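Local coordinates for phosphoglycerol transferase GacH (Streptococcus pyogenes MGAS5005, PDB 6DGM), which probably transfers sn-glycerol-1-phosphate onto the rhamnose polysaccharide of the streptococcal cell wall, through an extracellular, manganese-binding catalytic domain of the sulfatase family, at residues A[56-61]-A[274-279]. Residues are numbered along the deposited sequence; the frame is centred on the assembly and turned at random.
Sequences SNVTVS and GLYPDS
The Tyr276 ring meets Val58 at its edge: methyl CG2 lies near the ring plane, 3.7 Å from CE1, and the two side chains cross at about a right angle. One face of the same ring carries Leu275 CD1, 3.5 Å above the plane and over its centre, a CH-pi type of packing between neighbours in sequence. With Val58 CG1 anti to the backbone N (chi1 154°), CG2 falls beside that N, anti to the carbonyl carbon, and is the branch that reaches the ring. Leu235 of helix 229-257 touches both Val58 and Tyr276, and Pro52 and Val55 also pack on the tyrosine, so the apolar edge contact belongs to a larger cluster.

The polar half is looser. Asn57 ND2 donates to Ser279 O at 2.9 Å, but the N-H...O angle of 121° marks the bond as weak. A water adds a bridge, 2.8 Å from Ser279 OG and weakly bonded to Asn57 ND2 at 3.4 Å.

This small, partly buried contact (122 Å² in total) joins strand 58-60, paired antiparallel with 222-224, to the loop after strand 263-269 of the main sheet. Manganese ligands Asp270 and His271 open this loop, about 13 Å separating the Tyr276 side chain from the metal, consistent with the alkaline phosphatase-like sulfatase fold, whose metal ligands sit in loops at the ends of central strands.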
loop_
_atom_site.group_PDB
_atom_site.type_symbol
_atom_site.label_atom_id
_atom_site.label_comp_id
_atom_site.label_asym_id
_atom_site.label_seq_id
_atom_site.Cartn_x
_atom_site.Cartn_y
_atom_site.Cartn_z
ATOM N N SER A 56 0.151 -20.010 12.431
ATOM C CA SER A 56 0.808 -20.947 13.338
ATOM C C SER A 56 0.485 -22.401 13.011
ATOM O O SER A 56 1.372 -23.266 13.033
ATOM C CB SER A 56 0.391 -20.654 14.788
ATOM O OG SER A 56 0.656 -19.313 15.150
ATOM N N ASN A 57 -0.785 -22.712 12.774
ATOM C CA ASN A 57 -1.196 -24.108 12.681
ATOM C C ASN A 57 -1.190 -24.646 11.260
ATOM O O ASN A 57 -1.748 -25.723 11.018
ATOM C CB ASN A 57 -2.571 -24.312 13.314
ATOM C CG ASN A 57 -2.539 -24.185 14.814
ATOM O OD1 ASN A 57 -1.502 -24.380 15.447
ATOM N ND2 ASN A 57 -3.684 -23.877 15.395
ATOM N N VAL A 58 -0.540 -23.953 10.341
ATOM C CA VAL A 58 -0.492 -24.326 8.927
ATOM C C VAL A 58 0.847 -24.974 8.627
ATOM O O VAL A 58 1.888 -24.554 9.154
ATOM C CB VAL A 58 -0.695 -23.071 8.046
ATOM C CG1 VAL A 58 -0.047 -23.236 6.670
ATOM C CG2 VAL A 58 -2.168 -22.773 7.919
ATOM N N THR A 59 0.829 -25.977 7.753
ATOM C CA THR A 59 2.038 -26.585 7.219
ATOM C C THR A 59 1.929 -26.594 5.699
ATOM O O THR A 59 0.896 -26.994 5.154
ATOM C CB THR A 59 2.208 -28.013 7.737
ATOM O OG1 THR A 59 2.239 -28.008 9.171
ATOM C CG2 THR A 59 3.515 -28.616 7.216
ATOM N N VAL A 60 2.982 -26.144 5.025
ATOM C CA VAL A 60 3.062 -26.152 3.568
ATOM C C VAL A 60 4.246 -27.024 3.184
ATOM O O VAL A 60 5.295 -26.970 3.835
ATOM C CB VAL A 60 3.221 -24.732 2.984
ATOM C CG1 VAL A 60 3.067 -24.762 1.469
ATOM C CG2 VAL A 60 2.211 -23.790 3.593
ATOM N N SER A 61 4.071 -27.849 2.147
ATOM C CA SER A 61 5.107 -28.807 1.775
ATOM C C SER A 61 6.358 -28.123 1.235
ATOM O O SER A 61 7.453 -28.695 1.303
ATOM C CB SER A 61 4.565 -29.765 0.707
ATOM O OG SER A 61 4.041 -29.019 -0.388
ATOM N N GLY A 274 -9.255 -14.897 2.807
ATOM C CA GLY A 274 -10.290 -15.286 3.741
ATOM C C GLY A 274 -10.562 -16.773 3.658
ATOM O O GLY A 274 -11.657 -17.203 3.260
ATOM N N LEU A 275 -9.549 -17.572 3.971
ATOM C CA LEU A 275 -9.714 -19.014 3.945
ATOM C C LEU A 275 -9.375 -19.707 5.249
ATOM O O LEU A 275 -9.667 -20.901 5.373
ATOM C CB LEU A 275 -8.874 -19.649 2.824
ATOM C CG LEU A 275 -7.355 -19.413 2.866
ATOM C CD1 LEU A 275 -6.630 -20.363 3.795
ATOM C CD2 LEU A 275 -6.793 -19.500 1.446
ATOM N N TYR A 276 -8.788 -18.994 6.227
ATOM C CA TYR A 276 -8.377 -19.645 7.458
ATOM C C TYR A 276 -9.469 -19.515 8.515
ATOM O O TYR A 276 -10.054 -18.441 8.672
ATOM C CB TYR A 276 -7.138 -18.958 8.025
ATOM C CG TYR A 276 -5.917 -18.890 7.142
ATOM C CD1 TYR A 276 -5.059 -19.981 7.043
ATOM C CD2 TYR A 276 -5.592 -17.732 6.440
ATOM C CE1 TYR A 276 -3.927 -19.932 6.270
ATOM C CE2 TYR A 276 -4.449 -17.670 5.646
ATOM C CZ TYR A 276 -3.620 -18.782 5.561
ATOM O OH TYR A 276 -2.471 -18.720 4.790
ATOM N N PRO A 277 -9.732 -20.577 9.271
ATOM C CA PRO A 277 -10.520 -20.425 10.499
ATOM C C PRO A 277 -9.688 -19.740 11.571
ATOM O O PRO A 277 -8.456 -19.760 11.541
ATOM C CB PRO A 277 -10.852 -21.869 10.888
ATOM C CG PRO A 277 -9.703 -22.650 10.363
ATOM C CD PRO A 277 -9.246 -21.954 9.088
ATOM N N ASP A 278 -10.375 -19.114 12.533
ATOM C CA ASP A 278 -9.657 -18.421 13.598
ATOM C C ASP A 278 -8.713 -19.357 14.343
ATOM O O ASP A 278 -7.665 -18.919 14.832
ATOM C CB ASP A 278 -10.625 -17.766 14.579
ATOM C CG ASP A 278 -11.170 -16.432 14.079
ATOM O OD1 ASP A 278 -10.719 -15.926 13.033
ATOM O OD2 ASP A 278 -12.072 -15.898 14.765
ATOM N N SER A 279 -9.059 -20.640 14.438
ATOM C CA SER A 279 -8.204 -21.585 15.142
ATOM C C SER A 279 -6.808 -21.657 14.527
ATOM O O SER A 279 -5.849 -22.009 15.223
ATOM C CB SER A 279 -8.844 -22.968 15.089
ATOM O OG SER A 279 -8.802 -23.450 13.765
HETATM O O HOH W 1 -6.310 -24.677 13.436
#